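PDB 1X46: hemoglobin component VII from Tokunagayusurika akamusi, which binds heme and probably serves as an oxygen carrier, as a hemoglobin of the globin family from a midge larva. Local coordinates for residues 73-78 / 86-91; 27-32 / 67-72; 107-112 / 144-149. All blocks are in the same frame, centred on the assembly; numbering follows the deposited sequence.

Interaction 1: 73-78 / 86-91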
loop_
_atom_site.group_PDB
_atom_site.type_symbol
_atom_site.label_atom_id
_atom_site.label_comp_id
_atom_site.label_asym_id
_atom_site.label_seq_id
_atom_site.Cartn_x
_atom_site.Cartn_y
_atom_site.Cartn_z
ATOM N N ASN A 73 1.934 -1.894 -7.661
ATOM C CA ASN A 73 1.819 -2.762 -8.828
ATOM C C ASN A 73 3.117 -3.505 -9.089
ATOM O O ASN A 73 3.094 -4.724 -9.347
ATOM C CB ASN A 73 1.550 -1.932 -10.069
ATOM C CG ASN A 73 0.111 -1.587 -10.257
ATOM O OD1 ASN A 73 -0.770 -2.000 -9.500
ATOM N ND2 ASN A 73 -0.145 -0.777 -11.282
ATOM N N GLU A 74 4.235 -2.781 -9.093
ATOM C CA GLU A 74 5.515 -3.424 -9.327
ATOM C C GLU A 74 5.851 -4.408 -8.235
ATOM O O GLU A 74 6.329 -5.522 -8.513
ATOM C CB GLU A 74 6.659 -2.431 -9.488
ATOM C CG GLU A 74 7.915 -3.150 -9.971
ATOM C CD GLU A 74 9.139 -2.273 -10.153
ATOM O OE1 GLU A 74 9.137 -1.086 -9.758
ATOM O OE2 GLU A 74 10.130 -2.829 -10.679
ATOM N N ALA A 75 5.653 -4.003 -6.986
ATOM C CA ALA A 75 5.996 -4.914 -5.889
ATOM C C ALA A 75 5.173 -6.195 -5.994
ATOM O O ALA A 75 5.692 -7.306 -5.832
ATOM C CB ALA A 75 5.769 -4.223 -4.533
ATOM N N ILE A 76 3.884 -6.055 -6.264
ATOM C CA ILE A 76 3.043 -7.226 -6.286
ATOM C C ILE A 76 3.437 -8.107 -7.487
ATOM O O ILE A 76 3.479 -9.334 -7.352
ATOM C CB ILE A 76 1.529 -6.839 -6.192
ATOM C CG1 ILE A 76 1.250 -6.325 -4.775
ATOM C CG2 ILE A 76 0.621 -8.044 -6.512
ATOM C CD1 ILE A 76 -0.179 -5.691 -4.619
ATOM N N ALA A 77 3.810 -7.496 -8.621
ATOM C CA ALA A 77 4.314 -8.248 -9.792
ATOM C C ALA A 77 5.560 -9.079 -9.503
ATOM O O ALA A 77 5.714 -10.183 -10.057
ATOM C CB ALA A 77 4.603 -7.308 -10.963
ATOM N N LEU A 78 6.416 -8.552 -8.628
ATOM C CA LEU A 78 7.658 -9.211 -8.214
ATOM C C LEU A 78 7.488 -10.354 -7.188
ATOM O O LEU A 78 8.453 -11.084 -6.906
ATOM C CB LEU A 78 8.666 -8.190 -7.698
ATOM C CG LEU A 78 9.174 -7.193 -8.736
ATOM C CD1 LEU A 78 9.942 -6.109 -8.029
ATOM C CD2 LEU A 78 10.060 -7.883 -9.792
ATOM N N PRO A 86 15.390 -10.326 -4.439
ATOM C CA PRO A 86 16.283 -9.164 -4.273
ATOM C C PRO A 86 15.698 -7.888 -4.860
ATOM O O PRO A 86 15.779 -6.848 -4.200
ATOM C CB PRO A 86 17.573 -9.570 -5.012
ATOM C CG PRO A 86 17.529 -11.052 -5.050
ATOM C CD PRO A 86 16.086 -11.444 -5.122
ATOM N N ALA A 87 15.128 -7.963 -6.061
ATOM C CA ALA A 87 14.514 -6.800 -6.679
ATOM C C ALA A 87 13.339 -6.278 -5.859
ATOM O O ALA A 87 13.179 -5.055 -5.701
ATOM C CB ALA A 87 14.076 -7.111 -8.089
ATOM N N LEU A 88 12.520 -7.204 -5.374
ATOM C CA LEU A 88 11.377 -6.811 -4.548
ATOM C C LEU A 88 11.852 -6.138 -3.270
ATOM O O LEU A 88 11.342 -5.070 -2.879
ATOM C CB LEU A 88 10.504 -8.015 -4.241
ATOM C CG LEU A 88 9.419 -7.854 -3.166
ATOM C CD1 LEU A 88 8.398 -6.800 -3.565
ATOM C CD2 LEU A 88 8.766 -9.197 -2.974
ATOM N N LYS A 89 12.832 -6.731 -2.598
ATOM C CA LYS A 89 13.321 -6.115 -1.378
ATOM C C LYS A 89 13.954 -4.747 -1.594
ATOM O O LYS A 89 13.884 -3.865 -0.727
ATOM C CB LYS A 89 14.243 -7.068 -0.638
ATOM C CG LYS A 89 13.454 -8.204 -0.053
ATOM C CD LYS A 89 14.273 -8.922 0.954
ATOM C CE LYS A 89 13.488 -9.947 1.695
ATOM N NZ LYS A 89 14.424 -10.896 2.398
ATOM N N ASN A 90 14.580 -4.559 -2.753
ATOM C CA ASN A 90 15.168 -3.272 -3.051
ATOM C C ASN A 90 14.098 -2.199 -3.295
ATOM O O ASN A 90 14.267 -1.048 -2.876
ATOM C CB ASN A 90 16.158 -3.376 -4.214
ATOM C CG ASN A 90 17.379 -4.233 -3.857
ATOM O OD1 ASN A 90 17.593 -4.578 -2.690
ATOM N ND2 ASN A 90 18.161 -4.603 -4.862
ATOM N N VAL A 91 13.001 -2.587 -3.940
ATOM C CA VAL A 91 11.858 -1.668 -4.058
ATOM C C VAL A 91 11.348 -1.260 -2.666
ATOM O O VAL A 91 11.148 -0.069 -2.367
ATOM C CB VAL A 91 10.735 -2.271 -4.885
ATOM C CG1 VAL A 91 9.457 -1.479 -4.694
ATOM C CG2 VAL A 91 11.119 -2.265 -6.347
#

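Interaction 2: 27-32 / 67-72. With HEM (protoporphyrin IX containing Fe), chain B.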
loop_
_atom_site.group_PDB
_atom_site.type_symbol
_atom_site.label_atom_id
_atom_site.label_comp_id
_atom_site.label_asym_id
_atom_site.label_seq_id
_atom_site.Cartn_x
_atom_site.Cartn_y
_atom_site.Cartn_z
ATOM N N VAL A 27 -7.367 6.661 -7.657
ATOM C CA VAL A 27 -7.880 7.875 -7.020
ATOM C C VAL A 27 -8.749 7.516 -5.814
ATOM O O VAL A 27 -8.607 8.122 -4.752
ATOM C CB VAL A 27 -8.658 8.733 -8.061
ATOM C CG1 VAL A 27 -9.564 9.750 -7.396
ATOM C CG2 VAL A 27 -7.671 9.439 -9.022
ATOM N N ASP A 28 -9.604 6.506 -5.977
ATOM C CA ASP A 28 -10.480 6.099 -4.876
ATOM C C ASP A 28 -9.666 5.516 -3.734
ATOM O O ASP A 28 -10.023 5.737 -2.555
ATOM C CB ASP A 28 -11.550 5.107 -5.317
ATOM C CG ASP A 28 -12.601 5.729 -6.238
ATOM O OD1 ASP A 28 -12.783 6.959 -6.236
ATOM O OD2 ASP A 28 -13.287 5.013 -7.009
ATOM N N ILE A 29 -8.580 4.800 -4.040
ATOM C CA ILE A 29 -7.750 4.254 -2.956
ATOM C C ILE A 29 -7.128 5.404 -2.167
ATOM O O ILE A 29 -7.135 5.396 -0.922
ATOM C CB ILE A 29 -6.619 3.353 -3.551
ATOM C CG1 ILE A 29 -7.209 2.042 -4.081
ATOM C CG2 ILE A 29 -5.522 3.082 -2.481
ATOM C CD1 ILE A 29 -6.253 1.293 -5.009
ATOM N N LEU A 30 -6.594 6.412 -2.858
ATOM C CA LEU A 30 -5.990 7.543 -2.156
ATOM C C LEU A 30 -7.009 8.348 -1.382
ATOM O O LEU A 30 -6.755 8.777 -0.236
ATOM C CB LEU A 30 -5.176 8.459 -3.107
ATOM C CG LEU A 30 -4.369 9.585 -2.461
ATOM C CD1 LEU A 30 -3.354 8.994 -1.464
ATOM C CD2 LEU A 30 -3.636 10.423 -3.545
ATOM N N TYR A 31 -8.154 8.608 -2.019
ATOM C CA TYR A 31 -9.221 9.297 -1.306
ATOM C C TYR A 31 -9.611 8.532 -0.031
ATOM O O TYR A 31 -9.747 9.170 1.025
ATOM C CB TYR A 31 -10.425 9.471 -2.234
ATOM C CG TYR A 31 -11.625 10.046 -1.537
ATOM C CD1 TYR A 31 -11.834 11.416 -1.499
ATOM C CD2 TYR A 31 -12.556 9.205 -0.923
ATOM C CE1 TYR A 31 -12.948 11.950 -0.863
ATOM C CE2 TYR A 31 -13.672 9.746 -0.269
ATOM C CZ TYR A 31 -13.840 11.117 -0.263
ATOM O OH TYR A 31 -14.932 11.691 0.352
ATOM N N ASN A 32 -9.729 7.205 -0.122
ATOM C CA ASN A 32 -10.104 6.426 1.056
ATOM C C ASN A 32 -9.069 6.543 2.167
ATOM O O ASN A 32 -9.396 6.667 3.348
ATOM C CB ASN A 32 -10.320 4.982 0.675
ATOM C CG ASN A 32 -10.764 4.151 1.836
ATOM O OD1 ASN A 32 -11.858 4.358 2.377
ATOM N ND2 ASN A 32 -9.941 3.197 2.220
ATOM N N ARG A 67 1.316 7.484 -8.698
ATOM C CA ARG A 67 2.661 7.186 -8.205
ATOM C C ARG A 67 2.652 6.064 -7.161
ATOM O O ARG A 67 3.495 5.163 -7.236
ATOM C CB ARG A 67 3.303 8.447 -7.616
ATOM C CG ARG A 67 3.678 9.448 -8.686
ATOM C CD ARG A 67 4.212 10.771 -8.107
ATOM N NE ARG A 67 4.841 11.556 -9.163
ATOM C CZ ARG A 67 4.950 12.869 -9.192
ATOM N NH1 ARG A 67 4.479 13.628 -8.192
ATOM N NH2 ARG A 67 5.540 13.421 -10.259
ATOM N N ILE A 68 1.731 6.107 -6.182
ATOM C CA ILE A 68 1.662 5.093 -5.122
ATOM C C ILE A 68 1.370 3.751 -5.760
ATOM O O ILE A 68 2.037 2.754 -5.485
ATOM C CB ILE A 68 0.529 5.403 -4.099
ATOM C CG1 ILE A 68 0.902 6.638 -3.275
ATOM C CG2 ILE A 68 0.294 4.181 -3.135
ATOM C CD1 ILE A 68 -0.248 7.108 -2.362
ATOM N N VAL A 69 0.380 3.740 -6.638
ATOM C CA VAL A 69 -0.093 2.486 -7.214
ATOM C C VAL A 69 0.932 1.874 -8.152
ATOM O O VAL A 69 1.061 0.658 -8.226
ATOM C CB VAL A 69 -1.464 2.691 -7.901
ATOM C CG1 VAL A 69 -1.778 1.547 -8.891
ATOM C CG2 VAL A 69 -2.529 2.786 -6.827
ATOM N N SER A 70 1.707 2.723 -8.813
ATOM C CA SER A 70 2.793 2.253 -9.663
ATOM C C SER A 70 3.759 1.378 -8.868
ATOM O O SER A 70 4.184 0.325 -9.333
ATOM C CB SER A 70 3.554 3.411 -10.279
ATOM O OG SER A 70 4.512 2.938 -11.225
ATOM N N VAL A 71 4.109 1.826 -7.669
ATOM C CA VAL A 71 5.043 1.070 -6.828
ATOM C C VAL A 71 4.376 -0.189 -6.298
ATOM O O VAL A 71 4.967 -1.268 -6.318
ATOM C CB VAL A 71 5.532 1.949 -5.663
ATOM C CG1 VAL A 71 6.377 1.123 -4.667
ATOM C CG2 VAL A 71 6.345 3.100 -6.194
ATOM N N ILE A 72 3.140 -0.085 -5.836
ATOM C CA ILE A 72 2.462 -1.298 -5.363
ATOM C C ILE A 72 2.343 -2.336 -6.469
ATOM O O ILE A 72 2.591 -3.512 -6.233
ATOM C CB ILE A 72 1.068 -0.969 -4.733
ATOM C CG1 ILE A 72 1.234 -0.029 -3.545
ATOM C CG2 ILE A 72 0.353 -2.262 -4.269
ATOM C CD1 ILE A 72 -0.082 0.479 -2.899
HETATM C CHA HEM B . 5.619 10.350 -1.607
HETATM C CHB HEM B . 4.798 5.636 -2.390
HETATM C CHC HEM B . 2.788 5.281 2.001
HETATM C CHD HEM B . 3.579 9.978 2.801
HETATM C C1A HEM B . 5.508 9.130 -2.210
HETATM C C2A HEM B . 5.906 8.843 -3.571
HETATM C C3A HEM B . 5.669 7.550 -3.767
HETATM C C4A HEM B . 5.178 6.952 -2.557
HETATM C CMA HEM B . 5.936 6.773 -5.076
HETATM C CAA HEM B . 6.393 9.898 -4.615
HETATM C CBA HEM B . 7.856 10.367 -4.479
HETATM C CGA HEM B . 8.802 9.225 -4.761
HETATM O O1A HEM B . 9.619 8.888 -3.882
HETATM O O2A HEM B . 8.745 8.638 -5.879
HETATM C C1B HEM B . 4.139 5.130 -1.303
HETATM C C2B HEM B . 3.652 3.782 -1.127
HETATM C C3B HEM B . 3.090 3.686 0.099
HETATM C C4B HEM B . 3.241 4.985 0.727
HETATM C CMB HEM B . 3.763 2.682 -2.218
HETATM C CAB HEM B . 2.402 2.511 0.830
HETATM C CBB HEM B . 2.357 1.258 0.376
HETATM C C1C HEM B . 2.811 6.503 2.611
HETATM C C2C HEM B . 2.304 6.838 3.938
HETATM C C3C HEM B . 2.492 8.141 4.142
HETATM C C4C HEM B . 3.168 8.679 2.978
HETATM C CMC HEM B . 1.660 5.825 4.918
HETATM C CAC HEM B . 2.121 8.961 5.405
HETATM C C1D HEM B . 4.241 10.475 1.714
HETATM C C2D HEM B . 4.663 11.846 1.589
HETATM C C3D HEM B . 5.298 11.955 0.237
HETATM C C4D HEM B . 5.158 10.643 -0.346
HETATM C CMD HEM B . 4.490 12.957 2.645
HETATM C CAD HEM B . 5.914 13.236 -0.381
HETATM C CBD HEM B . 4.831 14.112 -1.003
HETATM C CGD HEM B . 5.427 15.418 -1.490
HETATM O O1D HEM B . 6.655 15.485 -1.727
HETATM O O2D HEM B . 4.666 16.407 -1.616
HETATM N NA HEM B . 5.083 7.961 -1.620
HETATM N NB HEM B . 3.846 5.856 -0.145
HETATM N NC HEM B . 3.349 7.648 2.052
HETATM N ND HEM B . 4.569 9.762 0.554
HETATM FE FE HEM B . 4.218 7.804 0.212
HETATM O O HOH W 1 2.313 8.283 -0.474
#

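Interaction 3: 107-112 / 144-149. With HEM (protoporphyrin IX containing Fe), chain B.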
loop_
_atom_site.group_PDB
_atom_site.type_symbol
_atom_site.label_atom_id
_atom_site.label_comp_id
_atom_site.label_asym_id
_atom_site.label_seq_id
_atom_site.Cartn_x
_atom_site.Cartn_y
_atom_site.Cartn_z
ATOM N N ALA A 107 3.540 3.188 12.334
ATOM C CA ALA A 107 2.098 3.264 12.540
ATOM C C ALA A 107 1.400 3.881 11.326
ATOM O O ALA A 107 0.327 3.419 10.956
ATOM C CB ALA A 107 1.773 4.042 13.805
ATOM N N HIS A 108 2.034 4.883 10.701
ATOM C CA HIS A 108 1.469 5.458 9.469
ATOM C C HIS A 108 1.312 4.418 8.388
ATOM O O HIS A 108 0.302 4.403 7.679
ATOM C CB HIS A 108 2.305 6.604 8.889
ATOM C CG HIS A 108 2.356 7.802 9.746
ATOM N ND1 HIS A 108 1.304 8.169 10.556
ATOM C CD2 HIS A 108 3.307 8.737 9.883
ATOM C CE1 HIS A 108 1.645 9.254 11.223
ATOM N NE2 HIS A 108 2.848 9.634 10.818
ATOM N N PHE A 109 2.313 3.555 8.219
ATOM C CA PHE A 109 2.170 2.449 7.250
ATOM C C PHE A 109 1.049 1.501 7.625
ATOM O O PHE A 109 0.260 1.076 6.780
ATOM C CB PHE A 109 3.509 1.732 7.016
ATOM C CG PHE A 109 4.403 2.454 6.029
ATOM C CD1 PHE A 109 4.148 2.382 4.657
ATOM C CD2 PHE A 109 5.476 3.223 6.475
ATOM C CE1 PHE A 109 4.940 3.051 3.748
ATOM C CE2 PHE A 109 6.294 3.897 5.564
ATOM C CZ PHE A 109 6.041 3.820 4.210
ATOM N N GLU A 110 0.921 1.205 8.916
ATOM C CA GLU A 110 -0.173 0.359 9.361
ATOM C C GLU A 110 -1.545 1.002 9.098
ATOM O O GLU A 110 -2.493 0.295 8.777
ATOM C CB GLU A 110 -0.043 0.044 10.857
ATOM C CG GLU A 110 1.157 -0.820 11.223
ATOM C CD GLU A 110 1.179 -1.187 12.703
ATOM O OE1 GLU A 110 0.408 -0.607 13.505
ATOM O OE2 GLU A 110 1.948 -2.100 13.054
ATOM N N GLU A 111 -1.615 2.335 9.217
ATOM C CA GLU A 111 -2.854 3.069 8.932
ATOM C C GLU A 111 -3.213 2.917 7.447
ATOM O O GLU A 111 -4.381 2.713 7.103
ATOM C CB GLU A 111 -2.682 4.534 9.320
ATOM C CG GLU A 111 -2.618 4.732 10.825
ATOM C CD GLU A 111 -2.188 6.126 11.223
ATOM O OE1 GLU A 111 -1.587 6.868 10.382
ATOM O OE2 GLU A 111 -2.475 6.514 12.394
ATOM N N PHE A 112 -2.192 2.985 6.590
ATOM C CA PHE A 112 -2.417 2.794 5.149
ATOM C C PHE A 112 -2.945 1.380 4.902
ATOM O O PHE A 112 -3.894 1.168 4.141
ATOM C CB PHE A 112 -1.110 3.038 4.361
ATOM C CG PHE A 112 -1.299 2.915 2.873
ATOM C CD1 PHE A 112 -1.577 4.044 2.122
ATOM C CD2 PHE A 112 -1.260 1.663 2.242
ATOM C CE1 PHE A 112 -1.791 3.941 0.747
ATOM C CE2 PHE A 112 -1.467 1.549 0.861
ATOM C CZ PHE A 112 -1.750 2.718 0.133
ATOM N N SER A 144 8.838 -5.958 7.505
ATOM C CA SER A 144 10.092 -6.511 7.989
ATOM C C SER A 144 11.298 -5.809 7.340
ATOM O O SER A 144 12.358 -5.715 7.950
ATOM C CB SER A 144 10.127 -8.024 7.762
ATOM O OG SER A 144 10.343 -8.337 6.405
ATOM N N VAL A 145 11.098 -5.306 6.128
ATOM C CA VAL A 145 12.143 -4.627 5.381
ATOM C C VAL A 145 12.005 -3.113 5.469
ATOM O O VAL A 145 12.998 -2.401 5.524
ATOM C CB VAL A 145 12.132 -5.103 3.906
ATOM C CG1 VAL A 145 13.021 -4.242 3.038
ATOM C CG2 VAL A 145 12.548 -6.565 3.834
ATOM N N VAL A 146 10.761 -2.628 5.486
ATOM C CA VAL A 146 10.519 -1.180 5.516
ATOM C C VAL A 146 10.726 -0.563 6.906
ATOM O O VAL A 146 11.360 0.476 7.019
ATOM C CB VAL A 146 9.114 -0.836 4.955
ATOM C CG1 VAL A 146 8.681 0.623 5.241
ATOM C CG2 VAL A 146 9.062 -1.120 3.481
ATOM N N PHE A 147 10.208 -1.185 7.957
ATOM C CA PHE A 147 10.297 -0.613 9.311
ATOM C C PHE A 147 11.727 -0.292 9.775
ATOM O O PHE A 147 11.933 0.788 10.320
ATOM C CB PHE A 147 9.543 -1.435 10.377
ATOM C CG PHE A 147 8.022 -1.337 10.299
ATOM C CD1 PHE A 147 7.363 -0.653 9.265
ATOM C CD2 PHE A 147 7.257 -1.982 11.266
ATOM C CE1 PHE A 147 5.953 -0.611 9.232
ATOM C CE2 PHE A 147 5.855 -1.955 11.230
ATOM C CZ PHE A 147 5.215 -1.263 10.208
ATOM N N PRO A 148 12.703 -1.170 9.537
ATOM C CA PRO A 148 14.104 -0.852 9.902
ATOM C C PRO A 148 14.677 0.355 9.179
ATOM O O PRO A 148 15.690 0.904 9.659
ATOM C CB PRO A 148 14.865 -2.116 9.484
ATOM C CG PRO A 148 13.833 -3.216 9.495
ATOM C CD PRO A 148 12.596 -2.522 8.957
ATOM N N GLU A 149 14.048 0.807 8.087
ATOM C CA GLU A 149 14.523 1.983 7.370
ATOM C C GLU A 149 13.867 3.258 7.859
ATOM O O GLU A 149 14.256 4.341 7.437
ATOM C CB GLU A 149 14.249 1.867 5.861
ATOM C CG GLU A 149 14.818 0.651 5.159
ATOM C CD GLU A 149 16.338 0.604 5.180
ATOM O OE1 GLU A 149 17.011 1.652 5.369
ATOM O OE2 GLU A 149 16.867 -0.515 5.008
HETATM C CHA HEM B . 5.619 10.350 -1.607
HETATM C CHB HEM B . 4.798 5.636 -2.390
HETATM C CHC HEM B . 2.788 5.281 2.001
HETATM C CHD HEM B . 3.579 9.978 2.801
HETATM C C1A HEM B . 5.508 9.130 -2.210
HETATM C C2A HEM B . 5.906 8.843 -3.571
HETATM C C3A HEM B . 5.669 7.550 -3.767
HETATM C C4A HEM B . 5.178 6.952 -2.557
HETATM C CMA HEM B . 5.936 6.773 -5.076
HETATM C CAA HEM B . 6.393 9.898 -4.615
HETATM C CBA HEM B . 7.856 10.367 -4.479
HETATM C CGA HEM B . 8.802 9.225 -4.761
HETATM O O1A HEM B . 9.619 8.888 -3.882
HETATM O O2A HEM B . 8.745 8.638 -5.879
HETATM C C1B HEM B . 4.139 5.130 -1.303
HETATM C C2B HEM B . 3.652 3.782 -1.127
HETATM C C3B HEM B . 3.090 3.686 0.099
HETATM C C4B HEM B . 3.241 4.985 0.727
HETATM C CMB HEM B . 3.763 2.682 -2.218
HETATM C CAB HEM B . 2.402 2.511 0.830
HETATM C CBB HEM B . 2.357 1.258 0.376
HETATM C C1C HEM B . 2.811 6.503 2.611
HETATM C C2C HEM B . 2.304 6.838 3.938
HETATM C C3C HEM B . 2.492 8.141 4.142
HETATM C C4C HEM B . 3.168 8.679 2.978
HETATM C CMC HEM B . 1.660 5.825 4.918
HETATM C CAC HEM B . 2.121 8.961 5.405
HETATM C C1D HEM B . 4.241 10.475 1.714
HETATM C C2D HEM B . 4.663 11.846 1.589
HETATM C C3D HEM B . 5.298 11.955 0.237
HETATM C C4D HEM B . 5.158 10.643 -0.346
HETATM C CMD HEM B . 4.490 12.957 2.645
HETATM C CAD HEM B . 5.914 13.236 -0.381
HETATM C CBD HEM B . 4.831 14.112 -1.003
HETATM C CGD HEM B . 5.427 15.418 -1.490
HETATM O O1D HEM B . 6.655 15.485 -1.727
HETATM O O2D HEM B . 4.666 16.407 -1.616
HETATM N NA HEM B . 5.083 7.961 -1.620
HETATM N NB HEM B . 3.846 5.856 -0.145
HETATM N NC HEM B . 3.349 7.648 2.052
HETATM N ND HEM B . 4.569 9.762 0.554
HETATM FE FE HEM B . 4.218 7.804 0.212
HETATM O O HOH W 1 2.313 8.283 -0.474
#

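Interaction 1: 73-78 / 86-91
Leu78 sets its methyl CD1 over one face of the peptide group that joins Ala87 to Leu88. CD1 lies 3.9 Å from Leu88 N and 4.0 Å from Ala87 C. A second flat group in the contact is the carboxylate of Glu74. Methyl CG2 of Val91 stands above its plane, with OE1 of Glu74 4.1 Å from that CG2. The two side chains cross at a slant, and the contact is plain van der Waals packing at the solvent edge. The carbonyl of Ala75 is also covered, since its O has methyl CD1 of Leu88 at 3.6 Å. The same methyl rests on Ala75 CB.

The two segments belong to helices 59-78 and 85-100, the E and F helices of the globin fold. They run nearly antiparallel here, at 155°, with their axes 9.3 Å apart. A short connection links them, so this is the closed end of the E-F pair. Farther along, the two helices part to take in the heme. Val91 already faces that way, and its side chain is about 7 Å from the heme.

Leu78 and Leu88 meet at the point of nearest backbone approach. Their CB atoms are 3.9 Å apart, so the pair touches at the base of both side chains. From there they diverge. Leu88 has CG opposite its own backbone N (chi1 168°), and its CD1 reaches Ala75. In Leu78, with CG beside the backbone N (chi1 -65°), the isobutyl end points to the other helix, and CD1 lies near Ala87 and Val91. CD1 of Leu78 approaches CG2 of Val91 more loosely, at 4.4 Å. On the far side of helix 59-78, Ile76 packs on Trp19 and Trp135. Asn73 OD1 is hydrogen-bonded to Trp19 NE1.

Interaction 2: 27-32 / 67-72
Leu30 and Ile68 touch methyl to methyl where the B helix (26-36) of the globin fold meets the E helix (59-78) behind the distal side of the heme. Leu30 CD1 lies 3.7 Å from Ile68 CD1, and the two side chains cross at about a right angle. This is the tight part of the contact. The second pair is looser: Ile29 CD1 is 4.4 Å from Val69 CG2. All four residues are buried, but the backbones stay well apart, with Leu30 CA and Ile68 CA 8.6 Å from each other. Neighbours complete the packing. Phe61 and Ala65 pack on Leu30, Phe119 on Ile29 and Trp19 on Val69. The solvent side of helix 59-78 is quite different, for Arg67 and Ser70 are exposed there.

Both branches of Ile68 touch the heme. CG1 stands beside the backbone N (chi1 -70°) and meets the porphyrin near CHB, while CD1, at the end of that branch, reaches Leu30. CG2 of Ile68 is 3.9 Å from heme CMB. Val71 and Ile72 hold the same porphyrin edge, and Ile72 CG1 is 3.9 Å from CMB. With an alanine here in place of Ile68, Leu30 CD1 would probably lose the methyl it touches on this segment, and a gap is likely to open beside the distal heme face. That face carries the iron-bound water, whose O is 2.1 Å from FE. Ile68 CD1 lies 3.4 Å from this water O, so one methyl borders both the helix contact and the sixth ligand of the iron.

Interaction 3: 107-112 / 144-149
The heme pocket of the globin fold is walled here by the G helix (106-123), backed by the end of the H helix (129-146) and the 3-10 turn after it. Phe109 is the central residue. Its CG stands beside the backbone N (chi1 -81°), which sends the ring between Val146 and the heme. Val146 CG1 covers one face in a CH-pi contact, 4.3 Å from the ring centroid and 18° off the normal. Heme methyl CMC stands over the opposite face, offset toward the rim. One ring corner also meets the porphyrin, with Phe109 CE1 3.6 Å from CHC. The ring further makes an edge-to-face contact with His99, the axial ligand of the iron.

Phe147 follows Val146 and approaches with its ring edge. CE1 of Phe147 is 4.0 Å from Phe109 CB, and CZ is 4.2 Å from Glu110 CG. The aliphatic part of Glu110, an exposed residue, borders the contact there. Phe112 takes heme vinyl carbon CAB over the centre of one face.

Polar pairing occurs within helix 106-123 instead. His108 ND1 donates to Glu111 OE1 at 3.2 Å, nearly straight at 168°. The acceptor lies in the imidazole plane, but the N-H comes from above the carboxylate plane.

The atoms that meet across the contact are all carbon. Apolar contacts on both faces, from Val146 and the heme, probably help hold the Phe109 ring beside His99.

Along the chain, interaction 2 comes first, then interaction 1, then interaction 3. Their centres are 16 to 17 Å apart, so they form a wide triangle within one globin domain. Interactions 1 and 2 share helix 59-78, and Val91 CG1 touches Val71 CG1 4.0 Å away. Helix 85-100 of interaction 1 leads on to helix 106-123 of interaction 3. Lys89 O and Val145 CG1, 3.9 Å apart, join these two contacts. Interactions 2 and 3 lie on opposite sides of the chain's centre. Both reach the heme, and Ile68 and Ile72 pack on Phe112. Together they join five helices; interactions 2 and 3 line the heme pocket and interaction 1 packs the E and F helices beside it.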